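PDB 4Q48: DNA helicase RecQ from Deinococcus radiodurans, which probably couples ATP hydrolysis to the unwinding of duplex DNA, moving in the 3'-5' direction, in DNA repair and recombination. Local coordinates for residues A[31-36]-A[56-61]; A[336-341]-A[374-379]. All coordinates share one frame; numbering follows the deposited sequence.

The catalytic core of RecQ illustrates how a multidomain helicase is built from contacts between parts close in sequence, each closing a short loop. From the N terminus, interaction 1 comes first: helix 29-37 runs into strand 42-45, the phosphate-binding loop follows, and helix 50-62 returns to pack on helix 29-37, closing a short loop within the first RecA-like domain. Interaction 2 opens much later. Strand 334-340 ends in the sheet of the second RecA-like domain, and after a largely helical excursion the end of helix 359-376 comes back over it, tying that sheet to the zinc-binding region. The two loops follow in series, neither nesting nor crossing, and the centres of the two contacts lie about 38 Å apart.

Interaction 1: residues A[31-36]-A[56-61]; sequences EIVQQV and YQLPSL
Val33 and Pro59 lie at the heart of this helix pair, their CA atoms 6.0 Å apart. The two branches of Val33 divide the work: CG2 meets CD of Pro59 at 4.2 Å, while CG1, which points anti to the backbone N (chi1 164°), reaches CG of Leu58 at the same distance of 4.2 Å. Both partners are crossed at roughly a right angle. One turn further on, CG1 of Val36 touches CB of Pro59, so that the proline ring is met by two valines, at its CD and CB corners. The segment axes approach to 9.1 Å and cross at -41°.

A proline within a helix breaks the bonding pattern, and helix 50-62 is kinked where the N of Pro59 lacks a bond to the preceding turn. The next residue restores it: the backbone N and OG of Ser60 reach Tyr56 O from opposite faces of its carbonyl plane. Outward, Val36 touches Val177 and Pro59 touches Leu141, seating both helices on the central parallel sheet, and helix 10-20 packs against Leu58.

Helix 29-37 starts at Gln29, and helix 50-62 begins within the P-loop; Gln29, Gly49, Gly51, Lys52 and Ser53 bind ADP in a structure of this protein, though no nucleotide is bound in this model. With only aliphatic groups meeting, the join rests on dispersion and the exclusion of water, not on directional bonds.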
ATOM      1  N   GLU A  31       6.068  17.197  11.642  1.00 69.40           N
ATOM      2  CA  GLU A  31       5.501  16.527  12.802  1.00 66.86           C
ATOM      3  C   GLU A  31       6.273  15.243  13.074  1.00 66.14           C
ATOM      4  O   GLU A  31       6.558  14.937  14.232  1.00 64.16           O
ATOM      5  CB  GLU A  31       3.998  16.241  12.612  1.00 64.68           C
ATOM      6  CG  GLU A  31       3.084  17.489  12.570  1.00 76.63           C
ATOM      7  CD  GLU A  31       3.012  18.210  11.212  1.00 82.22           C
ATOM      8  OE1 GLU A  31       3.706  17.803  10.252  1.00 78.04           O
ATOM      9  OE2 GLU A  31       2.246  19.203  11.114  1.00 85.42           O
ATOM     10  N   ILE A  32       6.594  14.490  12.018  1.00 67.28           N
ATOM     11  CA  ILE A  32       7.316  13.222  12.180  1.00 62.92           C
ATOM     12  C   ILE A  32       8.727  13.390  12.729  1.00 58.08           C
ATOM     13  O   ILE A  32       9.113  12.728  13.698  1.00 51.46           O
ATOM     14  CB  ILE A  32       7.412  12.443  10.862  1.00 58.36           C
ATOM     15  CG1 ILE A  32       6.008  12.050  10.379  1.00 65.08           C
ATOM     16  CG2 ILE A  32       8.242  11.192  11.065  1.00 51.81           C
ATOM     17  CD1 ILE A  32       5.979  11.220   9.097  1.00 59.57           C
ATOM     18  N   VAL A  33       9.499  14.274  12.113  1.00 57.65           N
ATOM     19  CA  VAL A  33      10.877  14.452  12.532  1.00 55.51           C
ATOM     20  C   VAL A  33      10.973  14.961  13.968  1.00 58.32           C
ATOM     21  O   VAL A  33      11.858  14.549  14.711  1.00 56.97           O
ATOM     22  CB  VAL A  33      11.623  15.385  11.586  1.00 56.99           C
ATOM     23  CG1 VAL A  33      12.922  15.873  12.217  1.00 61.47           C
ATOM     24  CG2 VAL A  33      11.910  14.659  10.296  1.00 60.71           C
ATOM     25  N   GLN A  34      10.032  15.803  14.384  1.00 58.78           N
ATOM     26  CA  GLN A  34      10.005  16.274  15.772  1.00 58.26           C
ATOM     27  C   GLN A  34       9.693  15.173  16.783  1.00 50.74           C
ATOM     28  O   GLN A  34      10.203  15.153  17.889  1.00 52.81           O
ATOM     29  CB  GLN A  34       8.986  17.398  15.925  1.00 65.20           C
ATOM     30  CG  GLN A  34       9.057  18.127  17.248  1.00 64.58           C
ATOM     31  CD  GLN A  34       7.988  19.196  17.368  1.00 78.84           C
ATOM     32  OE1 GLN A  34       6.800  18.935  17.148  1.00 81.31           O
ATOM     33  NE2 GLN A  34       8.406  20.417  17.691  1.00 85.99           N
ATOM     34  N   GLN A  35       8.899  14.208  16.382  1.00 53.88           N
ATOM     35  CA  GLN A  35       8.409  13.234  17.333  1.00 52.90           C
ATOM     36  C   GLN A  35       9.518  12.216  17.627  1.00 56.78           C
ATOM     37  O   GLN A  35       9.673  11.763  18.767  1.00 55.91           O
ATOM     38  CB  GLN A  35       7.151  12.561  16.772  1.00 48.04           C
ATOM     39  CG  GLN A  35       6.938  11.127  17.194  1.00 52.33           C
ATOM     40  CD  GLN A  35       6.315  11.018  18.557  1.00 55.17           C
ATOM     41  OE1 GLN A  35       5.790  12.001  19.084  1.00 56.32           O
ATOM     42  NE2 GLN A  35       6.381   9.825  19.151  1.00 45.74           N
ATOM     43  N   VAL A  36      10.315  11.891  16.610  1.00 58.10           N
ATOM     44  CA  VAL A  36      11.359  10.887  16.758  1.00 51.81           C
ATOM     45  C   VAL A  36      12.607  11.565  17.327  1.00 46.53           C
ATOM     46  O   VAL A  36      13.390  10.944  18.022  1.00 44.01           O
ATOM     47  CB  VAL A  36      11.665  10.172  15.422  1.00 49.84           C
ATOM     48  CG1 VAL A  36      12.634   9.019  15.638  1.00 45.57           C
ATOM     49  CG2 VAL A  36      10.391   9.594  14.845  1.00 54.35           C
ATOM     50  N   TYR A  56      13.955   9.252   9.183  1.00 47.17           N
ATOM     51  CA  TYR A  56      14.851   8.678  10.166  1.00 44.48           C
ATOM     52  C   TYR A  56      16.261   9.216  10.015  1.00 46.76           C
ATOM     53  O   TYR A  56      16.990   9.317  10.995  1.00 53.21           O
ATOM     54  CB  TYR A  56      14.853   7.150  10.107  1.00 47.43           C
ATOM     55  CG  TYR A  56      15.271   6.540   8.800  1.00 48.65           C
ATOM     56  CD1 TYR A  56      16.610   6.463   8.435  1.00 44.28           C
ATOM     57  CD2 TYR A  56      14.325   5.987   7.945  1.00 48.04           C
ATOM     58  CE1 TYR A  56      16.990   5.881   7.226  1.00 50.53           C
ATOM     59  CE2 TYR A  56      14.693   5.403   6.741  1.00 51.44           C
ATOM     60  CZ  TYR A  56      16.020   5.349   6.381  1.00 51.55           C
ATOM     61  OH  TYR A  56      16.372   4.758   5.182  1.00 49.09           O
ATOM     62  N   GLN A  57      16.653   9.553   8.796  1.00 48.70           N
ATOM     63  CA  GLN A  57      17.994  10.068   8.531  1.00 45.10           C
ATOM     64  C   GLN A  57      18.231  11.395   9.233  1.00 47.21           C
ATOM     65  O   GLN A  57      19.278  11.622   9.830  1.00 48.18           O
ATOM     66  CB  GLN A  57      18.189  10.245   7.033  1.00 43.61           C
ATOM     67  CG  GLN A  57      18.326   8.945   6.276  1.00 46.47           C
ATOM     68  CD  GLN A  57      18.312   9.154   4.782  1.00 46.75           C
ATOM     69  OE1 GLN A  57      17.747  10.120   4.281  1.00 46.98           O
ATOM     70  NE2 GLN A  57      18.967   8.270   4.066  1.00 49.76           N
ATOM     71  N   LEU A  58      17.236  12.268   9.177  1.00 48.97           N
ATOM     72  CA  LEU A  58      17.350  13.582   9.785  1.00 48.78           C
ATOM     73  C   LEU A  58      17.326  13.464  11.319  1.00 49.43           C
ATOM     74  O   LEU A  58      18.195  14.023  11.988  1.00 45.78           O
ATOM     75  CB  LEU A  58      16.243  14.505   9.258  1.00 52.25           C
ATOM     76  CG  LEU A  58      16.226  15.974   9.647  1.00 55.60           C
ATOM     77  CD1 LEU A  58      17.620  16.544   9.690  1.00 59.87           C
ATOM     78  CD2 LEU A  58      15.385  16.735   8.643  1.00 66.41           C
ATOM     79  N   PRO A  59      16.341  12.732  11.883  1.00 48.62           N
ATOM     80  CA  PRO A  59      16.449  12.492  13.324  1.00 45.83           C
ATOM     81  C   PRO A  59      17.781  11.837  13.728  1.00 47.20           C
ATOM     82  O   PRO A  59      18.307  12.185  14.786  1.00 50.17           O
ATOM     83  CB  PRO A  59      15.273  11.552  13.610  1.00 51.47           C
ATOM     84  CG  PRO A  59      14.286  11.859  12.541  1.00 49.05           C
ATOM     85  CD  PRO A  59      15.096  12.160  11.329  1.00 47.21           C
ATOM     86  N   SER A  60      18.321  10.919  12.928  1.00 41.89           N
ATOM     87  CA  SER A  60      19.615  10.332  13.267  1.00 42.55           C
ATOM     88  C   SER A  60      20.711  11.413  13.335  1.00 43.22           C
ATOM     89  O   SER A  60      21.641  11.333  14.150  1.00 46.89           O
ATOM     90  CB  SER A  60      19.992   9.223  12.289  1.00 41.96           C
ATOM     91  OG  SER A  60      19.035   8.157  12.295  1.00 37.37           O
ATOM     92  N   LEU A  61      20.582  12.453  12.527  1.00 43.18           N
ATOM     93  CA  LEU A  61      21.555  13.539  12.591  1.00 46.18           C
ATOM     94  C   LEU A  61      21.299  14.448  13.793  1.00 45.88           C
ATOM     95  O   LEU A  61      22.217  15.085  14.324  1.00 45.52           O
ATOM     96  CB  LEU A  61      21.543  14.370  11.311  1.00 42.89           C
ATOM     97  CG  LEU A  61      22.040  13.656  10.058  1.00 45.38           C
ATOM     98  CD1 LEU A  61      22.128  14.646   8.902  1.00 43.74           C
ATOM     99  CD2 LEU A  61      23.359  12.917  10.293  1.00 35.36           C
TER

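Interaction 2: residues A[336-341]-A[374-379]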
ATOM      1  N   ALA A 336      -4.380   7.341 -15.888  1.00 33.11           N
ATOM      2  CA  ALA A 336      -4.242   5.920 -15.661  1.00 26.89           C
ATOM      3  C   ALA A 336      -5.522   5.317 -16.165  1.00 29.54           C
ATOM      4  O   ALA A 336      -6.601   5.701 -15.715  1.00 28.82           O
ATOM      5  CB  ALA A 336      -3.998   5.609 -14.214  1.00 31.31           C
ATOM      6  N   TRP A 337      -5.386   4.423 -17.145  1.00 30.96           N
ATOM      7  CA  TRP A 337      -6.491   3.858 -17.920  1.00 25.73           C
ATOM      8  C   TRP A 337      -6.429   2.339 -17.836  1.00 31.43           C
ATOM      9  O   TRP A 337      -5.396   1.740 -18.179  1.00 29.81           O
ATOM     10  CB  TRP A 337      -6.353   4.327 -19.348  1.00 28.87           C
ATOM     11  CG  TRP A 337      -7.352   3.902 -20.377  1.00 28.94           C
ATOM     12  CD1 TRP A 337      -8.378   4.653 -20.872  1.00 29.94           C
ATOM     13  CD2 TRP A 337      -7.346   2.677 -21.135  1.00 29.14           C
ATOM     14  NE1 TRP A 337      -9.034   3.962 -21.873  1.00 36.88           N
ATOM     15  CE2 TRP A 337      -8.422   2.747 -22.052  1.00 33.09           C
ATOM     16  CE3 TRP A 337      -6.541   1.531 -21.125  1.00 28.03           C
ATOM     17  CZ2 TRP A 337      -8.724   1.705 -22.942  1.00 25.57           C
ATOM     18  CZ3 TRP A 337      -6.856   0.488 -22.002  1.00 29.83           C
ATOM     19  CH2 TRP A 337      -7.930   0.597 -22.907  1.00 29.00           C
ATOM     20  N   MET A 338      -7.496   1.708 -17.345  1.00 31.18           N
ATOM     21  CA  MET A 338      -7.523   0.245 -17.210  1.00 30.15           C
ATOM     22  C   MET A 338      -8.869  -0.366 -17.620  1.00 33.22           C
ATOM     23  O   MET A 338      -9.963   0.111 -17.264  1.00 28.13           O
ATOM     24  CB  MET A 338      -7.178  -0.195 -15.783  1.00 30.23           C
ATOM     25  CG  MET A 338      -7.451  -1.687 -15.498  1.00 31.42           C
ATOM     26  SD  MET A 338      -6.894  -2.308 -13.881  1.00 43.96           S
ATOM     27  CE  MET A 338      -8.061  -1.559 -12.765  1.00 33.23           C
ATOM     28  N   VAL A 339      -8.762  -1.453 -18.368  1.00 33.75           N
ATOM     29  CA  VAL A 339      -9.923  -2.239 -18.709  1.00 36.89           C
ATOM     30  C   VAL A 339      -9.704  -3.654 -18.217  1.00 36.30           C
ATOM     31  O   VAL A 339      -8.599  -4.186 -18.228  1.00 35.81           O
ATOM     32  CB  VAL A 339     -10.216  -2.254 -20.233  1.00 33.60           C
ATOM     33  CG1 VAL A 339     -10.875  -0.942 -20.693  1.00 27.77           C
ATOM     34  CG2 VAL A 339      -8.954  -2.622 -21.033  1.00 25.48           C
ATOM     35  N   TYR A 340     -10.785  -4.249 -17.757  1.00 38.40           N
ATOM     36  CA  TYR A 340     -10.744  -5.605 -17.294  1.00 38.17           C
ATOM     37  C   TYR A 340     -12.127  -6.150 -17.603  1.00 40.63           C
ATOM     38  O   TYR A 340     -13.097  -5.385 -17.742  1.00 39.26           O
ATOM     39  CB  TYR A 340     -10.403  -5.667 -15.796  1.00 39.11           C
ATOM     40  CG  TYR A 340     -11.585  -5.398 -14.891  1.00 33.38           C
ATOM     41  CD1 TYR A 340     -12.109  -4.125 -14.755  1.00 28.73           C
ATOM     42  CD2 TYR A 340     -12.171  -6.432 -14.167  1.00 34.34           C
ATOM     43  CE1 TYR A 340     -13.194  -3.903 -13.933  1.00 31.39           C
ATOM     44  CE2 TYR A 340     -13.241  -6.215 -13.348  1.00 26.19           C
ATOM     45  CZ  TYR A 340     -13.750  -4.966 -13.244  1.00 26.15           C
ATOM     46  OH  TYR A 340     -14.823  -4.778 -12.433  1.00 37.95           O
ATOM     47  N   GLY A 341     -12.225  -7.462 -17.731  1.00 41.28           N
ATOM     48  CA  GLY A 341     -13.509  -8.071 -17.978  1.00 45.07           C
ATOM     49  C   GLY A 341     -13.817  -9.278 -17.119  1.00 52.90           C
ATOM     50  O   GLY A 341     -13.026  -9.687 -16.250  1.00 47.41           O
ATOM     51  N   THR A 374     -13.185  -4.349  -5.394  1.00 33.48           N
ATOM     52  CA  THR A 374     -13.989  -3.323  -4.747  1.00 28.42           C
ATOM     53  C   THR A 374     -13.632  -1.943  -5.295  1.00 32.06           C
ATOM     54  O   THR A 374     -14.516  -1.117  -5.509  1.00 32.12           O
ATOM     55  CB  THR A 374     -13.828  -3.399  -3.250  1.00 23.15           C
ATOM     56  OG1 THR A 374     -14.399  -4.636  -2.822  1.00 30.55           O
ATOM     57  CG2 THR A 374     -14.535  -2.280  -2.561  1.00 20.72           C
ATOM     58  N   TYR A 375     -12.342  -1.698  -5.544  1.00 34.23           N
ATOM     59  CA  TYR A 375     -11.908  -0.447  -6.166  1.00 28.79           C
ATOM     60  C   TYR A 375     -12.419  -0.365  -7.602  1.00 33.27           C
ATOM     61  O   TYR A 375     -12.914   0.680  -8.025  1.00 37.81           O
ATOM     62  CB  TYR A 375     -10.386  -0.295  -6.114  1.00 26.46           C
ATOM     63  CG  TYR A 375      -9.826   0.763  -7.037  1.00 28.79           C
ATOM     64  CD1 TYR A 375     -10.023   2.114  -6.785  1.00 30.23           C
ATOM     65  CD2 TYR A 375      -9.092   0.410  -8.160  1.00 28.67           C
ATOM     66  CE1 TYR A 375      -9.519   3.083  -7.626  1.00 28.44           C
ATOM     67  CE2 TYR A 375      -8.585   1.369  -9.009  1.00 30.57           C
ATOM     68  CZ  TYR A 375      -8.791   2.708  -8.729  1.00 33.05           C
ATOM     69  OH  TYR A 375      -8.262   3.668  -9.564  1.00 32.24           O
ATOM     70  N   CYS A 376     -12.309  -1.454  -8.357  1.00 28.81           N
ATOM     71  CA  CYS A 376     -12.790  -1.436  -9.741  1.00 33.84           C
ATOM     72  C   CYS A 376     -14.276  -1.084  -9.825  1.00 31.01           C
ATOM     73  O   CYS A 376     -14.725  -0.477 -10.788  1.00 31.90           O
ATOM     74  CB  CYS A 376     -12.516  -2.778 -10.440  1.00 34.20           C
ATOM     75  SG  CYS A 376     -10.729  -3.105 -10.727  1.00 34.66           S
ATOM     76  N   GLU A 377     -15.039  -1.486  -8.825  1.00 35.33           N
ATOM     77  CA  GLU A 377     -16.497  -1.354  -8.868  1.00 37.00           C
ATOM     78  C   GLU A 377     -17.065  -0.108  -8.206  1.00 31.84           C
ATOM     79  O   GLU A 377     -18.280  -0.035  -7.969  1.00 33.51           O
ATOM     80  CB  GLU A 377     -17.126  -2.606  -8.242  1.00 35.88           C
ATOM     81  CG  GLU A 377     -17.295  -3.730  -9.232  1.00 43.81           C
ATOM     82  CD  GLU A 377     -17.261  -5.083  -8.574  1.00 59.36           C
ATOM     83  OE1 GLU A 377     -17.475  -5.141  -7.343  1.00 61.20           O
ATOM     84  OE2 GLU A 377     -16.991  -6.084  -9.283  1.00 67.59           O
ATOM     85  N   ALA A 378     -16.204   0.849  -7.877  1.00 25.80           N
ATOM     86  CA  ALA A 378     -16.632   1.994  -7.073  1.00 26.46           C
ATOM     87  C   ALA A 378     -17.850   2.706  -7.641  1.00 33.95           C
ATOM     88  O   ALA A 378     -17.974   2.934  -8.855  1.00 33.95           O
ATOM     89  CB  ALA A 378     -15.507   2.966  -6.902  1.00 30.49           C
ATOM     90  N   ALA A 379     -18.787   3.017  -6.757  1.00 38.97           N
ATOM     91  CA  ALA A 379     -20.011   3.677  -7.183  1.00 31.87           C
ATOM     92  C   ALA A 379     -19.847   5.156  -6.880  1.00 30.77           C
ATOM     93  O   ALA A 379     -20.525   6.006  -7.416  1.00 35.77           O
ATOM     94  CB  ALA A 379     -21.185   3.091  -6.481  1.00 28.78           C
TER
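Within 336-341, Met338 is the first residue to touch 374-379, at Cys376. Its chain runs out extended and then bends at the last torsion (chi3 72°), bringing the terminal CE to 3.7 Å from SG of Cys376. Val339, like Trp337, is directed to the other side of the sheet, where both touch helix 222-233; this alternation along the strand turns Met338 and Tyr340 together toward the helix end.

The strand belongs to the parallel sheet of the second RecA-like domain, between strands 212-218 and 305-310, whereas Cys376 closes the helix of the RecQ zinc-binding region. Cys376 is not one of the four zinc ligands (Cys381, Cys398, Cys401 and Cys404); the side chain of Met338 is about 12 Å from that of Cys401.

Tyr340 contributes more surface than Met338. With CG set between its backbone N and carbonyl carbon (chi1 80°), the ring stretches out so that SG of Cys376 sits over one face, 4.4 Å from the centroid and 20° off the normal, a sulfur-aromatic contact offset toward the rim. CB of Cys376 lies near the phenol end, 3.6 Å from OH of Tyr340. Beyond it comes the exposed Glu377, the first residue to leave helical geometry; its OE2 stays 4.0 Å from OH of Tyr340, near without bonding.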